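Local atomic coordinates of metallophosphoesterase (Sphaerobacter thermophilus, PDB entry 3RQZ), a protein that probably acts as a zinc-dependent phosphatase of the calcineurin-like metallophosphoesterase superfamily. Residues A[153-159]-A[183-189]; A[14-18]-A[220-225]; A[112-118]-A[143-149]. All coordinates share one frame; numbering follows the deposited sequence.

Interaction 1 of 3, residues A[153-159]-A[183-189]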
loop_
_atom_site.group_PDB
_atom_site.type_symbol
_atom_site.label_atom_id
_atom_site.label_comp_id
_atom_site.label_asym_id
_atom_site.label_seq_id
_atom_site.Cartn_x
_atom_site.Cartn_y
_atom_site.Cartn_z
ATOM N N VAL A 153 5.272 6.340 0.515
ATOM C CA VAL A 153 6.402 6.718 1.363
ATOM C C VAL A 153 6.091 6.281 2.788
ATOM O O VAL A 153 5.041 6.644 3.330
ATOM C CB VAL A 153 6.706 8.240 1.271
ATOM C CG1 VAL A 153 7.916 8.647 2.203
ATOM C CG2 VAL A 153 7.025 8.672 -0.203
ATOM N N PRO A 154 6.990 5.494 3.407
ATOM C CA PRO A 154 6.691 5.145 4.788
ATOM C C PRO A 154 6.747 6.380 5.689
ATOM O O PRO A 154 7.496 7.322 5.420
ATOM C CB PRO A 154 7.764 4.093 5.147
ATOM C CG PRO A 154 8.892 4.385 4.229
ATOM C CD PRO A 154 8.263 4.908 2.943
ATOM N N LEU A 155 5.946 6.369 6.753
ATOM C CA LEU A 155 5.695 7.563 7.548
ATOM C C LEU A 155 5.110 7.150 8.895
ATOM O O LEU A 155 4.398 6.138 8.988
ATOM C CB LEU A 155 4.670 8.464 6.816
ATOM C CG LEU A 155 4.152 9.739 7.492
ATOM C CD1 LEU A 155 4.019 10.912 6.502
ATOM C CD2 LEU A 155 2.804 9.514 8.208
ATOM N N TYR A 156 5.419 7.928 9.934
ATOM C CA TYR A 156 4.666 7.883 11.167
ATOM C C TYR A 156 4.601 9.274 11.802
ATOM O O TYR A 156 5.550 10.064 11.723
ATOM C CB TYR A 156 5.206 6.822 12.159
ATOM C CG TYR A 156 6.613 7.038 12.695
ATOM C CD1 TYR A 156 7.711 6.427 12.080
ATOM C CD2 TYR A 156 6.840 7.830 13.830
ATOM C CE1 TYR A 156 9.001 6.623 12.560
ATOM C CE2 TYR A 156 8.130 8.021 14.345
ATOM C CZ TYR A 156 9.202 7.408 13.703
ATOM O OH TYR A 156 10.470 7.587 14.170
ATOM N N ILE A 157 3.466 9.576 12.417
ATOM C CA ILE A 157 3.340 10.821 13.201
ATOM C C ILE A 157 2.443 10.543 14.411
ATOM O O ILE A 157 1.461 9.835 14.277
ATOM C CB ILE A 157 2.779 11.973 12.325
ATOM C CG1 ILE A 157 2.853 13.314 13.060
ATOM C CG2 ILE A 157 1.331 11.636 11.808
ATOM C CD1 ILE A 157 2.665 14.536 12.105
ATOM N N ARG A 158 2.822 11.048 15.590
ATOM C CA ARG A 158 1.943 10.996 16.767
ATOM C C ARG A 158 0.945 12.175 16.793
ATOM O O ARG A 158 1.162 13.218 16.175
ATOM C CB ARG A 158 2.745 10.901 18.077
ATOM C CG ARG A 158 1.921 10.377 19.259
ATOM C CD ARG A 158 2.769 9.878 20.418
ATOM N NE ARG A 158 3.986 10.659 20.555
ATOM C CZ ARG A 158 4.244 11.482 21.560
ATOM N NH1 ARG A 158 5.390 12.162 21.573
ATOM N NH2 ARG A 158 3.373 11.615 22.567
ATOM N N GLU A 159 -0.159 11.985 17.500
ATOM C CA GLU A 159 -1.232 12.981 17.538
ATOM C C GLU A 159 -0.760 14.332 18.088
ATOM O O GLU A 159 -1.052 15.377 17.499
ATOM C CB GLU A 159 -2.415 12.434 18.334
ATOM C CG GLU A 159 -3.603 13.369 18.453
ATOM C CD GLU A 159 -4.781 12.741 19.203
ATOM O OE1 GLU A 159 -4.553 11.999 20.189
ATOM O OE2 GLU A 159 -5.941 12.990 18.818
ATOM N N ARG A 183 -1.732 8.362 20.152
ATOM C CA ARG A 183 -2.320 7.828 18.950
ATOM C C ARG A 183 -1.375 8.121 17.782
ATOM O O ARG A 183 -0.645 9.109 17.831
ATOM C CB ARG A 183 -3.658 8.504 18.757
ATOM C CG ARG A 183 -4.540 8.411 19.997
ATOM C CD ARG A 183 -5.761 9.293 19.810
ATOM N NE ARG A 183 -6.566 8.722 18.780
ATOM C CZ ARG A 183 -7.245 9.385 17.853
ATOM N NH1 ARG A 183 -7.258 10.715 17.785
ATOM N NH2 ARG A 183 -7.923 8.672 16.987
ATOM N N TYR A 184 -1.397 7.266 16.751
ATOM C CA TYR A 184 -0.447 7.346 15.625
ATOM C C TYR A 184 -1.144 7.172 14.291
ATOM O O TYR A 184 -2.101 6.389 14.197
ATOM C CB TYR A 184 0.619 6.238 15.724
ATOM C CG TYR A 184 1.729 6.572 16.680
ATOM C CD1 TYR A 184 2.817 7.332 16.270
ATOM C CD2 TYR A 184 1.676 6.148 18.018
ATOM C CE1 TYR A 184 3.845 7.664 17.182
ATOM C CE2 TYR A 184 2.671 6.482 18.913
ATOM C CZ TYR A 184 3.753 7.223 18.477
ATOM O OH TYR A 184 4.747 7.536 19.362
ATOM N N ILE A 185 -0.632 7.860 13.262
ATOM C CA ILE A 185 -0.981 7.562 11.857
ATOM C C ILE A 185 0.320 6.987 11.311
ATOM O O ILE A 185 1.369 7.586 11.519
ATOM C CB ILE A 185 -1.432 8.841 11.084
ATOM C CG1 ILE A 185 -2.804 9.338 11.576
ATOM C CG2 ILE A 185 -1.460 8.598 9.564
ATOM C CD1 ILE A 185 -3.254 10.682 10.946
ATOM N N ILE A 186 0.251 5.828 10.651
ATOM C CA ILE A 186 1.409 5.024 10.253
ATOM C C ILE A 186 1.203 4.553 8.831
ATOM O O ILE A 186 0.131 4.041 8.520
ATOM C CB ILE A 186 1.516 3.715 11.139
ATOM C CG1 ILE A 186 1.668 4.028 12.637
ATOM C CG2 ILE A 186 2.651 2.787 10.659
ATOM C CD1 ILE A 186 2.875 4.766 12.941
ATOM N N ASN A 187 2.234 4.714 7.979
ATOM C CA ASN A 187 2.214 4.315 6.568
ATOM C C ASN A 187 3.374 3.329 6.343
ATOM O O ASN A 187 4.530 3.636 6.664
ATOM C CB ASN A 187 2.361 5.584 5.660
ATOM C CG ASN A 187 2.086 5.319 4.185
ATOM O OD1 ASN A 187 2.456 4.261 3.635
ATOM N ND2 ASN A 187 1.481 6.314 3.506
ATOM N N PRO A 188 3.075 2.113 5.845
ATOM C CA PRO A 188 4.135 1.131 5.589
ATOM C C PRO A 188 4.962 1.397 4.318
ATOM O O PRO A 188 5.877 0.613 4.010
ATOM C CB PRO A 188 3.344 -0.167 5.427
ATOM C CG PRO A 188 2.062 0.305 4.739
ATOM C CD PRO A 188 1.740 1.570 5.524
ATOM N N GLY A 189 4.648 2.476 3.593
ATOM C CA GLY A 189 5.287 2.747 2.278
ATOM C C GLY A 189 4.673 1.832 1.218
ATOM O O GLY A 189 3.658 1.164 1.473
HETATM O O HOH W 1 -2.502 10.908 21.363
#
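Leu155 and Ile157 exchange pairs of backbone hydrogen bonds with Asn187 and Ile185, and the axes of strands 154-158 and 184-188 run antiparallel at 174°, 4.5 Å apart at closest approach. Tyr156 faces Ile186 and Arg158 faces Tyr184 as non-hydrogen-bonded pairs. On the face carrying Tyr156, Tyr184 and Ile186, CD1 of Ile186 presses against CB of Tyr156 at 3.2 Å, a tight fit. Further along, CG of Arg158 lies 3.9 Å from the centroid of the Tyr184 ring, close to the ring normal: a CH-pi contact. With CG anti to the backbone nitrogen (chi1 -161°), the Arg158 chain is laid across that face before its guanidinium leaves to pair with Asp160. Strand 154-158 is the outermost strand, within this chain, of one of the two mixed sheets of the calcineurin-like phosphoesterase fold. The other face carries Leu155, Ile157, Ile185 and Asn187; CG2 of Ile157 meets CB of Ile185 at 4.0 Å. Just beyond the paired residues, Glu159 N donates to Arg183 O, and NH1 of Arg183 makes a salt bridge to OE2 of Glu159 at 2.8 Å, approaching from above the carboxylate plane, while NH2 reaches the carbonyls of Phe141 and Thr143. A water donates to Glu159 OE1 and accepts from Arg183 N. At the other end, OD1 of Asn187 accepts from Gly189 N at 2.8 Å, an Asx turn.

Interaction 2 of 3, residues A[14-18]-A[220-225]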
loop_
_atom_site.group_PDB
_atom_site.type_symbol
_atom_site.label_atom_id
_atom_site.label_comp_id
_atom_site.label_asym_id
_atom_site.label_seq_id
_atom_site.Cartn_x
_atom_site.Cartn_y
_atom_site.Cartn_z
ATOM N N ALA A 14 0.670 -4.222 -8.763
ATOM C CA ALA A 14 0.887 -5.236 -9.768
ATOM C C ALA A 14 2.374 -5.598 -9.932
ATOM O O ALA A 14 2.789 -6.125 -10.960
ATOM C CB ALA A 14 0.242 -4.753 -11.116
ATOM N N ASN A 15 3.167 -5.321 -8.900
ATOM C CA ASN A 15 4.590 -5.641 -8.919
ATOM C C ASN A 15 4.802 -6.970 -8.161
ATOM O O ASN A 15 5.083 -6.994 -6.961
ATOM C CB ASN A 15 5.401 -4.474 -8.323
ATOM C CG ASN A 15 6.915 -4.590 -8.575
ATOM O OD1 ASN A 15 7.466 -5.677 -8.808
ATOM N ND2 ASN A 15 7.583 -3.451 -8.541
ATOM N N LEU A 16 4.630 -8.065 -8.891
ATOM C CA LEU A 16 4.672 -9.425 -8.335
ATOM C C LEU A 16 6.056 -9.747 -7.799
ATOM O O LEU A 16 6.183 -10.340 -6.731
ATOM C CB LEU A 16 4.267 -10.473 -9.402
ATOM C CG LEU A 16 4.299 -11.971 -9.000
ATOM C CD1 LEU A 16 3.394 -12.253 -7.821
ATOM C CD2 LEU A 16 3.928 -12.849 -10.170
ATOM N N VAL A 17 7.089 -9.313 -8.511
ATOM C CA VAL A 17 8.456 -9.602 -8.086
ATOM C C VAL A 17 8.693 -8.921 -6.711
ATOM O O VAL A 17 9.238 -9.541 -5.808
ATOM C CB VAL A 17 9.473 -9.141 -9.127
ATOM C CG1 VAL A 17 10.913 -9.376 -8.667
ATOM C CG2 VAL A 17 9.203 -9.875 -10.469
ATOM N N ALA A 18 8.279 -7.661 -6.570
ATOM C CA ALA A 18 8.472 -6.947 -5.318
ATOM C C ALA A 18 7.609 -7.584 -4.212
ATOM O O ALA A 18 8.066 -7.737 -3.092
ATOM C CB ALA A 18 8.131 -5.443 -5.478
ATOM N N TYR A 220 14.649 -5.993 -4.446
ATOM C CA TYR A 220 13.991 -7.012 -5.256
ATOM C C TYR A 220 14.544 -6.880 -6.661
ATOM O O TYR A 220 15.283 -5.935 -6.934
ATOM C CB TYR A 220 12.457 -6.874 -5.216
ATOM C CG TYR A 220 11.903 -5.648 -5.933
ATOM C CD1 TYR A 220 11.783 -4.426 -5.279
ATOM C CD2 TYR A 220 11.486 -5.724 -7.278
ATOM C CE1 TYR A 220 11.251 -3.292 -5.938
ATOM C CE2 TYR A 220 10.961 -4.591 -7.949
ATOM C CZ TYR A 220 10.852 -3.393 -7.274
ATOM O OH TYR A 220 10.340 -2.306 -7.938
ATOM N N ARG A 221 14.227 -7.825 -7.540
ATOM C CA ARG A 221 14.818 -7.796 -8.866
ATOM C C ARG A 221 14.035 -6.853 -9.779
ATOM O O ARG A 221 13.177 -7.284 -10.548
ATOM C CB ARG A 221 14.942 -9.210 -9.443
ATOM C CG ARG A 221 16.004 -10.076 -8.742
ATOM C CD ARG A 221 16.239 -11.425 -9.475
ATOM N NE ARG A 221 15.041 -12.280 -9.475
ATOM C CZ ARG A 221 14.616 -12.992 -8.426
ATOM N NH1 ARG A 221 15.299 -12.970 -7.285
ATOM N NH2 ARG A 221 13.505 -13.727 -8.505
ATOM N N ILE A 222 14.354 -5.562 -9.682
ATOM C CA ILE A 222 13.713 -4.516 -10.474
ATOM C C ILE A 222 13.809 -4.807 -11.971
ATOM O O ILE A 222 12.837 -4.604 -12.697
ATOM C CB ILE A 222 14.333 -3.115 -10.166
ATOM C CG1 ILE A 222 13.997 -2.683 -8.732
ATOM C CG2 ILE A 222 13.830 -2.052 -11.159
ATOM C CD1 ILE A 222 14.864 -1.528 -8.248
ATOM N N ALA A 223 14.968 -5.311 -12.412
ATOM C CA ALA A 223 15.187 -5.692 -13.810
ATOM C C ALA A 223 14.105 -6.641 -14.320
ATOM O O ALA A 223 13.692 -6.551 -15.480
ATOM C CB ALA A 223 16.565 -6.341 -13.991
ATOM N N ASP A 224 13.647 -7.542 -13.452
ATOM C CA ASP A 224 12.661 -8.556 -13.863
ATOM C C ASP A 224 11.270 -7.923 -14.048
ATOM O O ASP A 224 10.568 -8.204 -15.030
ATOM C CB ASP A 224 12.578 -9.704 -12.844
ATOM C CG ASP A 224 13.825 -10.591 -12.824
ATOM O OD1 ASP A 224 14.779 -10.358 -13.599
ATOM O OD2 ASP A 224 13.831 -11.538 -11.999
ATOM N N THR A 225 10.871 -7.066 -13.111
ATOM C CA THR A 225 9.611 -6.329 -13.251
ATOM C C THR A 225 9.695 -5.437 -14.501
ATOM O O THR A 225 8.757 -5.370 -15.298
ATOM C CB THR A 225 9.312 -5.496 -12.005
ATOM O OG1 THR A 225 8.992 -6.381 -10.933
ATOM C CG2 THR A 225 8.136 -4.550 -12.229
HETATM O O HOH W 2 6.455 -7.897 -11.310
#
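Asn15 reaches across to both Thr225 and Tyr220 through its amide. Its chi1 of -168° puts CG opposite the backbone nitrogen, and CB points toward segment 220-225. CG comes 3.9 Å from CG2 of Thr225. At the tip, OD1 is gripped twice: OG1 of Thr225 donates to it at 2.7 Å, and Ala18 N at 3.1 Å from the opposite face of the amide plane. ND2 donates to OH of Tyr220 at 3.0 Å in a bent bond (136°), and also to the carbonyl of Gly192, so the amide is fixed in rotation. The Tyr220 ring stands nearly perpendicular to it, at 80°. CB of Ala18 sits over the centre of one ring face, 3.6 Å from the centroid, in a CH-pi contact; CG1 of Ile222 lies over the opposite face, toward its rim, and CG1 of Val17 meets the ring edge. A water bridges the segments, accepting from Val17 N and donating to OG1 of Thr225. The bond from Ala18 N makes Asn15 the N-cap of helix 16-26, two residues after the zinc ligand His13, which with Asp11 forms the Asp-X-His motif characteristic of calcineurin-like metallophosphoesterases.

Interaction 3 of 3, residues A[112-118]-A[143-149]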
loop_
_atom_site.group_PDB
_atom_site.type_symbol
_atom_site.label_atom_id
_atom_site.label_comp_id
_atom_site.label_asym_id
_atom_site.label_seq_id
_atom_site.Cartn_x
_atom_site.Cartn_y
_atom_site.Cartn_z
ATOM N N ASP A 112 -8.087 -1.815 18.271
ATOM C CA ASP A 112 -7.211 -0.632 18.355
ATOM C C ASP A 112 -6.765 -0.045 17.011
ATOM O O ASP A 112 -5.924 0.857 16.980
ATOM C CB ASP A 112 -5.991 -0.952 19.212
ATOM C CG ASP A 112 -6.321 -1.037 20.683
ATOM O OD1 ASP A 112 -7.422 -0.578 21.097
ATOM O OD2 ASP A 112 -5.465 -1.569 21.431
ATOM N N TRP A 113 -7.309 -0.525 15.894
ATOM C CA TRP A 113 -6.854 0.036 14.611
ATOM C C TRP A 113 -7.921 0.350 13.587
ATOM O O TRP A 113 -8.933 -0.301 13.529
ATOM C CB TRP A 113 -5.748 -0.818 13.969
ATOM C CG TRP A 113 -6.014 -2.280 13.989
ATOM C CD1 TRP A 113 -6.729 -2.999 13.075
ATOM C CD2 TRP A 113 -5.547 -3.221 14.978
ATOM N NE1 TRP A 113 -6.747 -4.344 13.441
ATOM C CE2 TRP A 113 -6.023 -4.500 14.600
ATOM C CE3 TRP A 113 -4.790 -3.098 16.152
ATOM C CZ2 TRP A 113 -5.758 -5.661 15.354
ATOM C CZ3 TRP A 113 -4.519 -4.253 16.905
ATOM C CH2 TRP A 113 -5.003 -5.519 16.493
ATOM N N THR A 114 -7.650 1.382 12.786
ATOM C CA THR A 114 -8.467 1.755 11.658
ATOM C C THR A 114 -7.522 1.648 10.480
ATOM O O THR A 114 -6.321 2.006 10.609
ATOM C CB THR A 114 -8.983 3.208 11.805
ATOM O OG1 THR A 114 -9.824 3.290 12.970
ATOM C CG2 THR A 114 -9.759 3.639 10.548
ATOM N N VAL A 115 -8.025 1.127 9.347
ATOM C CA VAL A 115 -7.179 0.943 8.157
ATOM C C VAL A 115 -7.920 1.474 6.918
ATOM O O VAL A 115 -9.091 1.105 6.679
ATOM C CB VAL A 115 -6.835 -0.549 7.924
ATOM C CG1 VAL A 115 -5.957 -0.686 6.605
ATOM C CG2 VAL A 115 -6.124 -1.152 9.158
ATOM N N VAL A 116 -7.257 2.368 6.181
ATOM C CA VAL A 116 -7.771 2.969 4.951
ATOM C C VAL A 116 -6.602 3.099 3.964
ATOM O O VAL A 116 -5.419 3.007 4.327
ATOM C CB VAL A 116 -8.361 4.403 5.177
ATOM C CG1 VAL A 116 -9.681 4.348 6.002
ATOM C CG2 VAL A 116 -7.315 5.325 5.895
ATOM N N HIS A 117 -6.932 3.311 2.699
ATOM C CA HIS A 117 -5.901 3.490 1.724
ATOM C C HIS A 117 -5.276 4.881 1.822
ATOM O O HIS A 117 -4.065 5.034 1.713
ATOM C CB HIS A 117 -6.485 3.313 0.318
ATOM C CG HIS A 117 -5.467 3.509 -0.756
ATOM N ND1 HIS A 117 -4.419 2.634 -0.931
ATOM C CD2 HIS A 117 -5.317 4.480 -1.693
ATOM C CE1 HIS A 117 -3.662 3.057 -1.933
ATOM N NE2 HIS A 117 -4.191 4.172 -2.416
ATOM N N GLY A 118 -6.114 5.892 1.958
ATOM C CA GLY A 118 -5.657 7.285 1.869
ATOM C C GLY A 118 -5.734 7.975 3.221
ATOM O O GLY A 118 -4.722 8.171 3.895
ATOM N N THR A 143 -9.702 5.172 17.098
ATOM C CA THR A 143 -8.928 4.080 17.646
ATOM C C THR A 143 -7.530 4.643 17.980
ATOM O O THR A 143 -7.174 5.712 17.510
ATOM C CB THR A 143 -8.784 2.957 16.616
ATOM O OG1 THR A 143 -8.363 3.520 15.362
ATOM C CG2 THR A 143 -10.116 2.245 16.415
ATOM N N PRO A 144 -6.741 3.920 18.785
ATOM C CA PRO A 144 -5.373 4.355 19.028
ATOM C C PRO A 144 -4.561 4.491 17.743
ATOM O O PRO A 144 -3.761 5.410 17.634
ATOM C CB PRO A 144 -4.812 3.229 19.902
ATOM C CG PRO A 144 -6.006 2.666 20.580
ATOM C CD PRO A 144 -7.057 2.689 19.530
ATOM N N LEU A 145 -4.788 3.628 16.747
ATOM C CA LEU A 145 -3.907 3.620 15.563
ATOM C C LEU A 145 -4.709 3.739 14.271
ATOM O O LEU A 145 -5.818 3.205 14.200
ATOM C CB LEU A 145 -3.088 2.322 15.540
ATOM C CG LEU A 145 -2.210 1.922 16.731
ATOM C CD1 LEU A 145 -1.625 0.564 16.404
ATOM C CD2 LEU A 145 -1.096 2.944 17.020
ATOM N N CYS A 146 -4.176 4.483 13.292
ATOM C CA CYS A 146 -4.688 4.470 11.896
ATOM C C CYS A 146 -3.567 4.170 10.905
ATOM O O CYS A 146 -2.519 4.859 10.901
ATOM C CB CYS A 146 -5.343 5.805 11.515
ATOM S SG CYS A 146 -6.249 5.726 9.917
ATOM N N PHE A 147 -3.769 3.134 10.097
ATOM C CA PHE A 147 -2.820 2.736 9.062
ATOM C C PHE A 147 -3.304 3.239 7.728
ATOM O O PHE A 147 -4.482 3.054 7.372
ATOM C CB PHE A 147 -2.640 1.202 9.018
ATOM C CG PHE A 147 -1.971 0.655 10.249
ATOM C CD1 PHE A 147 -0.576 0.718 10.375
ATOM C CD2 PHE A 147 -2.730 0.172 11.324
ATOM C CE1 PHE A 147 0.059 0.228 11.536
ATOM C CE2 PHE A 147 -2.112 -0.332 12.475
ATOM C CZ PHE A 147 -0.720 -0.302 12.591
ATOM N N VAL A 148 -2.395 3.875 7.001
ATOM C CA VAL A 148 -2.709 4.479 5.707
ATOM C C VAL A 148 -1.621 4.160 4.674
ATOM O O VAL A 148 -0.504 3.820 5.055
ATOM C CB VAL A 148 -2.873 6.027 5.827
ATOM C CG1 VAL A 148 -3.903 6.408 6.892
ATOM C CG2 VAL A 148 -1.519 6.729 6.132
ATOM N N GLY A 149 -1.943 4.268 3.378
ATOM C CA GLY A 149 -0.952 4.102 2.295
ATOM C C GLY A 149 -0.968 5.310 1.368
ATOM O O GLY A 149 -0.922 6.471 1.849
HETATM O O HOH W 3 -2.094 8.814 2.937
#
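Thr114 and Cys146 form the middle pair of a parallel ladder between strands 113-116 and 145-147, whose directions differ by 19°. Among the backbone bonds, Leu145 N donates to Asp112 O, Thr114 N to Leu145 O, and Phe147 N to Thr114 O at 2.8 Å; Val116 N then meets Phe147 O at 3.1 Å in an almost straight bond (172°). Beyond the strands Gly149 N closes on His117 O. Helix 131-137 connects the two strands in a beta-alpha-beta crossover.

The side-chain polar contacts gather at the start of the strands. OG1 of Thr143 donates to Leu145 O at 2.8 Å and lies 2.8 Å from OG1 of Thr114, a probable hydrogen bond. Leu145 O therefore takes two donors, Thr114 N and Thr143 OG1, from opposite faces of its carbonyl plane. Chi1 of 49° places the Thr143 hydroxyl between its own nitrogen and carbonyl carbon, from where it can serve both partners. A valine here would probably leave Thr114 OG1 without this likely mate and Leu145 O with one donor fewer.

Apolar contacts accompany the bonds. CB of Trp113 touches the edge of the Phe147 ring at CE2, 4.0 Å away, while Val116 CG2 and Val148 CG1 lie side by side at 3.7 Å. Before the strands, CG and CD of Pro144 lie against the side chain of Asp112.

At the C-terminal ends one water donates to Gly118 O and Gly149 O, and His117, whose ND1 donates to Leu35 O, stands beside the metal site. The doubly accepting Leu145 O and the regular ladder after it probably fix the register of the strands, and with it the placing of His117 and Gly149 on the metal side.

Overall arrangement
Interactions 1 and 3 belong to one sheet, their centres about 9 Å apart: strand 184-188 lies beside strand 145-147, with probable hydrogen bonds from Ile186 N to Cys146 O (2.9 Å) and Val148 N to Ile186 O (3.0 Å). Interaction 2 stands apart, on the opposite side of the chain's centre, about 25 Å from interaction 1 and 27 Å from interaction 3 between centres. The three lie at graded distances from the two-zinc site formed by Asp11, His13, Asp37, His150 and His152. The side chain of His117 in interaction 3 is about 3 Å from a zinc ion, that of Asn187 in interaction 1 about 9 Å, and that of Asn15 in interaction 2 about 11 Å.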